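Local coordinates for protein YrbA (Sinorhizobium meliloti 2011, PDB 5NFM) that binds divalent metal cations such as copper and belongs to the BolA-like family of small proteins, at residues M9-A12 against R18-I21; R22-A25 against Y31-E34; Q50-A55 against L69-P74. All coordinates share one frame; numbering follows the deposited sequence.

Contact 1 of 3, residues M9-A12 against R18-I21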
loop_
_atom_site.group_PDB
_atom_site.type_symbol
_atom_site.label_atom_id
_atom_site.label_comp_id
_atom_site.label_asym_id
_atom_site.label_seq_id
_atom_site.Cartn_x
_atom_site.Cartn_y
_atom_site.Cartn_z
ATOM N N MET A 9 5.435 -3.064 5.882
ATOM C CA MET A 9 6.242 -2.020 5.258
ATOM C C MET A 9 5.441 -0.736 5.089
ATOM O O MET A 9 5.961 0.367 5.302
ATOM C CB MET A 9 6.796 -2.514 3.929
ATOM C CG MET A 9 7.830 -3.616 4.103
ATOM S SD MET A 9 8.709 -3.944 2.589
ATOM C CE MET A 9 9.721 -2.463 2.569
ATOM N N ILE A 10 4.168 -0.850 4.709
ATOM C CA ILE A 10 3.351 0.349 4.568
ATOM C C ILE A 10 3.209 1.053 5.909
ATOM O O ILE A 10 3.348 2.282 6.000
ATOM C CB ILE A 10 1.988 0.016 3.936
ATOM C CG1 ILE A 10 2.185 -0.523 2.516
ATOM C CG2 ILE A 10 1.103 1.259 3.940
ATOM C CD1 ILE A 10 0.917 -1.077 1.871
ATOM N N LYS A 11 2.950 0.294 6.976
ATOM C CA LYS A 11 2.733 0.926 8.271
ATOM C C LYS A 11 4.012 1.497 8.868
ATOM O O LYS A 11 3.950 2.483 9.611
ATOM C CB LYS A 11 2.036 -0.047 9.204
ATOM C CG LYS A 11 0.603 -0.281 8.728
ATOM C CD LYS A 11 -0.160 -1.274 9.564
ATOM C CE LYS A 11 -0.408 -0.749 10.959
ATOM N NZ LYS A 11 -1.493 -1.524 11.620
ATOM N N ALA A 12 5.168 0.913 8.554
ATOM C CA ALA A 12 6.433 1.498 8.995
ATOM C C ALA A 12 6.713 2.799 8.252
ATOM O O ALA A 12 7.192 3.774 8.843
ATOM C CB ALA A 12 7.578 0.514 8.774
ATOM N N ARG A 18 -3.908 2.999 8.281
ATOM C CA ARG A 18 -4.718 1.794 8.361
ATOM C C ARG A 18 -4.599 1.072 7.028
ATOM O O ARG A 18 -4.798 1.678 5.972
ATOM C CB ARG A 18 -6.187 2.128 8.627
ATOM C CG ARG A 18 -6.445 2.874 9.925
ATOM C CD ARG A 18 -7.847 2.604 10.438
ATOM N NE ARG A 18 -8.857 2.817 9.405
ATOM C CZ ARG A 18 -9.477 3.972 9.177
ATOM N NH1 ARG A 18 -9.203 5.045 9.913
ATOM N NH2 ARG A 18 -10.378 4.051 8.207
ATOM N N VAL A 19 -4.285 -0.216 7.073
ATOM C CA VAL A 19 -3.970 -0.983 5.874
ATOM C C VAL A 19 -4.833 -2.236 5.832
ATOM O O VAL A 19 -4.946 -2.955 6.827
ATOM C CB VAL A 19 -2.478 -1.354 5.840
ATOM C CG1 VAL A 19 -2.149 -2.177 4.606
ATOM C CG2 VAL A 19 -1.624 -0.101 5.909
ATOM N N THR A 20 -5.405 -2.508 4.655
ATOM C CA THR A 20 -6.144 -3.734 4.377
ATOM C C THR A 20 -5.536 -4.361 3.128
ATOM O O THR A 20 -5.579 -3.752 2.058
ATOM C CB THR A 20 -7.629 -3.409 4.136
ATOM O OG1 THR A 20 -8.164 -2.674 5.250
ATOM C CG2 THR A 20 -8.451 -4.674 3.909
ATOM N N ILE A 21 -4.959 -5.557 3.260
ATOM C CA ILE A 21 -4.299 -6.257 2.154
ATOM C C ILE A 21 -5.142 -7.469 1.785
ATOM O O ILE A 21 -5.442 -8.296 2.658
ATOM C CB ILE A 21 -2.877 -6.729 2.541
ATOM C CG1 ILE A 21 -1.979 -5.563 2.983
ATOM C CG2 ILE A 21 -2.216 -7.504 1.390
ATOM C CD1 ILE A 21 -1.834 -4.455 1.970
HETATM O O HOH W 1 -3.955 -1.899 9.497
#
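Val19 overlaps two consecutive side chains of helix 5-13 with a single methyl. Its CG2 lies 3.6 Å from CG2 of Ile10 and 3.6 Å from CG of Lys11, so that one branch of a strand residue meets both a buried and an exposed residue of the helix. The torsions divide the work of the valine: CG1 is trans to the backbone N (chi1 179°) and goes toward strand 31-36, which leaves CG2, beside the N, for the helix. Ile10 answers with its own CG2 branch, while its longer arm carries CD1 on toward Ile21 and ends in a looser methyl-to-methyl contact, 4.4 Å from CD1 of that residue. Behind it, Ile10 is backed by Val35 of the sheet and by Val52 and Leu56 of helix 45-56, which explains its burial. Lys11 behaves differently. Its aliphatic part runs alongside Val19 in the reverse direction, and a bend at chi3 (67°) brings the ammonium round to the strand's outer edge. There one water accepts from Lys11 NZ at 3.3 Å and from Val19 N at 3.0 Å. Strand 18-23 is the outermost strand of the sheet on this side; Arg18 and Thr20 pair their backbones with Val36 and Glu34 on the inner side, and the amide of Val19 points away from strand 31-36 and donates to the water. The contact thus seats the first helix of the alpha-beta-beta-alpha-alpha-beta BolA-like fold on the first strand. Its chemistry is graded, with branched methyls packing on the inner side and a lysine outside whose methylenes cover the valine while its ammonium reaches a water at the strand's edge, an arrangement that lets a hydrophobic face and a hydrated sheet edge share one residue, Val19.

Contact 2 of 3, residues R22-A25 against Y31-E34. With LI (lithium ion), chain B.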
loop_
_atom_site.group_PDB
_atom_site.type_symbol
_atom_site.label_atom_id
_atom_site.label_comp_id
_atom_site.label_asym_id
_atom_site.label_seq_id
_atom_site.Cartn_x
_atom_site.Cartn_y
_atom_site.Cartn_z
ATOM N N ARG A 22 -5.474 -7.611 0.494
ATOM C CA ARG A 22 -6.043 -8.856 0.010
ATOM C C ARG A 22 -5.167 -9.420 -1.097
ATOM O O ARG A 22 -4.645 -8.696 -1.950
ATOM C CB ARG A 22 -7.513 -8.735 -0.402
ATOM C CG ARG A 22 -7.785 -8.110 -1.729
ATOM C CD ARG A 22 -9.291 -7.980 -1.927
ATOM N NE ARG A 22 -9.622 -7.431 -3.233
ATOM C CZ ARG A 22 -9.928 -8.151 -4.308
ATOM N NH1 ARG A 22 -9.968 -9.478 -4.265
ATOM N NH2 ARG A 22 -10.203 -7.532 -5.446
ATOM N N ASP A 23 -4.997 -10.730 -1.054
ATOM C CA ASP A 23 -4.175 -11.433 -2.029
ATOM C C ASP A 23 -5.075 -11.886 -3.175
ATOM O O ASP A 23 -5.877 -12.812 -3.026
ATOM C CB ASP A 23 -3.457 -12.606 -1.368
ATOM C CG ASP A 23 -2.559 -13.345 -2.336
ATOM O OD1 ASP A 23 -2.591 -13.020 -3.540
ATOM O OD2 ASP A 23 -1.831 -14.262 -1.908
ATOM N N LEU A 24 -4.963 -11.213 -4.318
ATOM C CA LEU A 24 -5.770 -11.577 -5.480
ATOM C C LEU A 24 -5.456 -13.013 -5.883
ATOM O O LEU A 24 -4.280 -13.413 -5.940
ATOM C CB LEU A 24 -5.480 -10.642 -6.654
ATOM C CG LEU A 24 -5.611 -9.151 -6.353
ATOM C CD1 LEU A 24 -5.345 -8.344 -7.619
ATOM C CD2 LEU A 24 -6.968 -8.814 -5.774
ATOM N N ALA A 25 -6.520 -13.783 -6.130
ATOM C CA ALA A 25 -6.466 -15.198 -6.484
ATOM C C ALA A 25 -5.848 -16.052 -5.383
ATOM O O ALA A 25 -5.584 -17.241 -5.599
ATOM C CB ALA A 25 -5.758 -15.452 -7.822
ATOM N N TYR A 31 -1.646 -8.559 -5.453
ATOM C CA TYR A 31 -2.354 -8.121 -4.265
ATOM C C TYR A 31 -3.095 -6.823 -4.557
ATOM O O TYR A 31 -2.803 -6.117 -5.532
ATOM C CB TYR A 31 -1.364 -7.852 -3.117
ATOM C CG TYR A 31 -0.563 -9.057 -2.662
ATOM C CD1 TYR A 31 0.559 -9.480 -3.363
ATOM C CD2 TYR A 31 -0.917 -9.766 -1.519
ATOM C CE1 TYR A 31 1.313 -10.568 -2.937
ATOM C CE2 TYR A 31 -0.167 -10.858 -1.086
ATOM C CZ TYR A 31 0.947 -11.251 -1.801
ATOM O OH TYR A 31 1.712 -12.317 -1.386
ATOM N N ALA A 32 -4.047 -6.508 -3.677
ATOM C CA ALA A 32 -4.652 -5.192 -3.614
ATOM C C ALA A 32 -4.486 -4.676 -2.189
ATOM O O ALA A 32 -4.540 -5.445 -1.228
ATOM C CB ALA A 32 -6.130 -5.242 -3.999
ATOM N N ALA A 33 -4.251 -3.378 -2.063
ATOM C CA ALA A 33 -4.071 -2.734 -0.766
ATOM C C ALA A 33 -4.953 -1.501 -0.673
ATOM O O ALA A 33 -4.967 -0.675 -1.589
ATOM C CB ALA A 33 -2.613 -2.318 -0.543
ATOM N N GLU A 34 -5.669 -1.375 0.444
ATOM C CA GLU A 34 -6.305 -0.124 0.827
ATOM C C GLU A 34 -5.475 0.496 1.943
ATOM O O GLU A 34 -5.140 -0.184 2.917
ATOM C CB GLU A 34 -7.739 -0.324 1.302
ATOM C CG GLU A 34 -8.382 0.999 1.663
ATOM C CD GLU A 34 -9.835 0.876 2.013
ATOM O OE1 GLU A 34 -10.345 -0.261 2.116
ATOM O OE2 GLU A 34 -10.470 1.933 2.179
HETATM LI LI LI B . -2.618 -12.640 -5.318
#
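The carbonyl oxygen of Arg22 takes one hydrogen bond from across the hairpin, from Ala32 N at 2.9 Å with a nearly straight N-H...O angle of 169°, and a weaker, bent CA-H...O contact of 3.3 Å from Tyr31 CA. The return bond, Arg22 N to Ala32 O, is also 2.9 Å long, making these residues an antiparallel hydrogen-bonded pair. Next to it, Asp23 and Tyr31 form a non-hydrogen-bonded pair whose side chains share one face of the sheet. CG of Asp23 stands trans to the backbone N (chi1 -178°), and the carboxylate comes to lie over the rim of one face of the tyrosine ring, the two planes only 24° apart; Asp23 CB meets Tyr31 CE2 at 3.7 Å. This is the end of the beta hairpin of strands 18-23 and 31-36, and the connection between the two strands carries the metal site. Lithium is held by Asp23 OD1 at 1.8 Å and by the carbonyl oxygen Leu24 O at 1.9 Å, and Asp27 OD1 and the carbonyl oxygen of His30 complete the site; His30 is also a copper ligand, with His65. The second carboxylate oxygen of Asp23, OD2, accepts a hydrogen bond from Gly28 N. With an alanine in place of Tyr31, the Asp23 carboxylate would probably lose the ring that packs against it, opening a gap beside the lithium ligand. On the other sheet face, Ala32 CB packs against Arg22 CG at 4.0 Å, and Leu24 CD2 lies over the centre of one face of the Arg22 guanidinium.

Contact 3 of 3, residues Q50-A55 against L69-P74; sequences QMVYNA and LQTSAP
Leu69 supplies both of its methyls to helix 45-56: CD2 touches CG1 of Val52 at 3.8 Å, and CD1 touches CZ of Tyr53 at 3.8 Å. The second is an off-centre CH-pi contact, CD1 lying 4.2 Å from the ring centroid and 29° off its normal, displaced toward the hydroxyl end. Thr71 meets Val52 methyl to methyl, CG2 to CG2 at 4.1 Å, tip to tip. That methyl is aimed at the helix by a chi1 of 51°, which leaves OG1 between the backbone N and carbonyl carbon. Further out, Ala33 of the neighbouring strand and His49 flank Leu69, and Ile63 and Leu64 of helix 63-66 touch the tyrosine. The axis of segment 50-55 runs at 116° to that of strand 69-72, 10.2 Å away at closest approach. On the far side of the helix Gln50 NE2 donates to Asn54 OD1 at 2.9 Å, approaching from above the carbonyl plane. Helix 45-56, the longest, thus packs on the last strand, 67-72, which pairs in parallel with 31-36 in the BolA-like sheet. The join is made by methyls and a tyrosine ring, and the Thr71 hydroxyl at its border is hydrogen-bonded to Gln48 of the same helix.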
loop_
_atom_site.group_PDB
_atom_site.type_symbol
_atom_site.label_atom_id
_atom_site.label_comp_id
_atom_site.label_asym_id
_atom_site.label_seq_id
_atom_site.Cartn_x
_atom_site.Cartn_y
_atom_site.Cartn_z
ATOM N N GLN A 50 2.146 7.369 -4.847
ATOM C CA GLN A 50 3.595 7.538 -4.777
ATOM C C GLN A 50 4.118 7.255 -3.367
ATOM O O GLN A 50 5.179 6.635 -3.199
ATOM C CB GLN A 50 3.980 8.956 -5.226
ATOM C CG GLN A 50 5.487 9.196 -5.244
ATOM C CD GLN A 50 6.168 8.326 -6.286
ATOM O OE1 GLN A 50 5.862 8.430 -7.485
ATOM N NE2 GLN A 50 7.069 7.453 -5.850
ATOM N N MET A 51 3.411 7.743 -2.342
ATOM C CA MET A 51 3.842 7.498 -0.965
ATOM C C MET A 51 3.829 6.011 -0.633
ATOM O O MET A 51 4.692 5.530 0.115
ATOM C CB MET A 51 2.954 8.266 0.011
ATOM C CG MET A 51 3.132 9.768 -0.100
ATOM S SD MET A 51 2.046 10.685 1.004
ATOM C CE MET A 51 2.746 10.250 2.590
ATOM N N VAL A 52 2.844 5.269 -1.153
ATOM C CA VAL A 52 2.798 3.828 -0.909
ATOM C C VAL A 52 3.947 3.122 -1.630
ATOM O O VAL A 52 4.625 2.271 -1.043
ATOM C CB VAL A 52 1.426 3.238 -1.289
ATOM C CG1 VAL A 52 1.429 1.727 -1.015
ATOM C CG2 VAL A 52 0.307 3.922 -0.498
ATOM N N TYR A 53 4.192 3.463 -2.906
ATOM C CA TYR A 53 5.340 2.870 -3.585
ATOM C C TYR A 53 6.621 3.148 -2.800
ATOM O O TYR A 53 7.462 2.254 -2.618
ATOM C CB TYR A 53 5.481 3.386 -5.029
ATOM C CG TYR A 53 4.309 3.068 -5.933
ATOM C CD1 TYR A 53 3.804 1.778 -6.035
ATOM C CD2 TYR A 53 3.718 4.065 -6.698
ATOM C CE1 TYR A 53 2.733 1.493 -6.868
ATOM C CE2 TYR A 53 2.644 3.795 -7.524
ATOM C CZ TYR A 53 2.146 2.512 -7.607
ATOM O OH TYR A 53 1.077 2.278 -8.439
ATOM N N ASN A 54 6.788 4.382 -2.318
ATOM C CA ASN A 54 7.986 4.701 -1.544
ATOM C C ASN A 54 8.113 3.780 -0.333
ATOM O O ASN A 54 9.214 3.323 -0.004
ATOM C CB ASN A 54 7.947 6.147 -1.045
ATOM C CG ASN A 54 8.093 7.174 -2.148
ATOM O OD1 ASN A 54 8.399 6.849 -3.301
ATOM N ND2 ASN A 54 7.886 8.433 -1.786
ATOM N N ALA A 55 7.000 3.530 0.369
ATOM C CA ALA A 55 7.045 2.729 1.588
ATOM C C ALA A 55 7.489 1.291 1.323
ATOM O O ALA A 55 8.087 0.659 2.203
ATOM C CB ALA A 55 5.680 2.742 2.278
ATOM N N LEU A 69 -3.917 -0.369 -5.847
ATOM C CA LEU A 69 -4.024 0.536 -4.712
ATOM C C LEU A 69 -5.358 1.275 -4.630
ATOM O O LEU A 69 -5.921 1.717 -5.641
ATOM C CB LEU A 69 -2.911 1.590 -4.758
ATOM C CG LEU A 69 -1.482 1.051 -4.613
ATOM C CD1 LEU A 69 -0.461 2.158 -4.811
ATOM C CD2 LEU A 69 -1.280 0.382 -3.260
ATOM N N GLN A 70 -5.823 1.437 -3.395
ATOM C CA GLN A 70 -6.918 2.329 -3.048
ATOM C C GLN A 70 -6.466 3.118 -1.831
ATOM O O GLN A 70 -6.052 2.524 -0.831
ATOM C CB GLN A 70 -8.159 1.494 -2.720
ATOM C CG GLN A 70 -9.348 2.215 -2.146
ATOM C CD GLN A 70 -10.448 1.239 -1.755
ATOM O OE1 GLN A 70 -10.311 0.026 -1.933
ATOM N NE2 GLN A 70 -11.539 1.761 -1.212
ATOM N N THR A 71 -6.520 4.444 -1.916
ATOM C CA THR A 71 -6.049 5.290 -0.836
ATOM C C THR A 71 -7.067 6.376 -0.524
ATOM O O THR A 71 -7.849 6.801 -1.381
ATOM C CB THR A 71 -4.690 5.923 -1.195
ATOM O OG1 THR A 71 -4.771 6.541 -2.480
ATOM C CG2 THR A 71 -3.587 4.873 -1.232
ATOM N N SER A 72 -7.023 6.853 0.718
ATOM C CA SER A 72 -7.917 7.914 1.157
ATOM C C SER A 72 -7.414 8.456 2.488
ATOM O O SER A 72 -6.575 7.851 3.160
ATOM C CB SER A 72 -9.349 7.396 1.328
ATOM O OG SER A 72 -9.369 6.316 2.246
ATOM N N ALA A 73 -7.962 9.606 2.866
ATOM C CA ALA A 73 -7.781 10.135 4.204
ATOM C C ALA A 73 -8.892 9.620 5.120
ATOM O O ALA A 73 -9.987 9.297 4.651
ATOM C CB ALA A 73 -7.810 11.661 4.178
ATOM N N PRO A 74 -8.647 9.556 6.433
ATOM C CA PRO A 74 -9.660 9.026 7.354
ATOM C C PRO A 74 -10.996 9.752 7.279
ATOM O O PRO A 74 -11.072 10.983 7.216
ATOM C CB PRO A 74 -9.011 9.205 8.733
ATOM C CG PRO A 74 -7.544 9.129 8.456
ATOM C CD PRO A 74 -7.364 9.799 7.120
#

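Contacts 1 and 3 set helices on the same face of the three-stranded sheet, at its two outer strands, and both are partly buried; they merge where Ile10 packs against Val52 and Ala55. Contact 2 is a surface contact farther from the centre of the chain, within the sheet itself, and it shares strand 18-23 with contact 1, Ile21 touching both Tyr31 and Ala33. Strand 31-36 then connects contact 2 to contact 3 through the Ala33 and Leu69 side chains. Chemistry follows place: methyl and methylene packing in contact 1, with a water bridging Lys11 and the strand edge, and methyl and ring packing in contact 3, against backbone hydrogen bonds and metal coordination at the hairpin end.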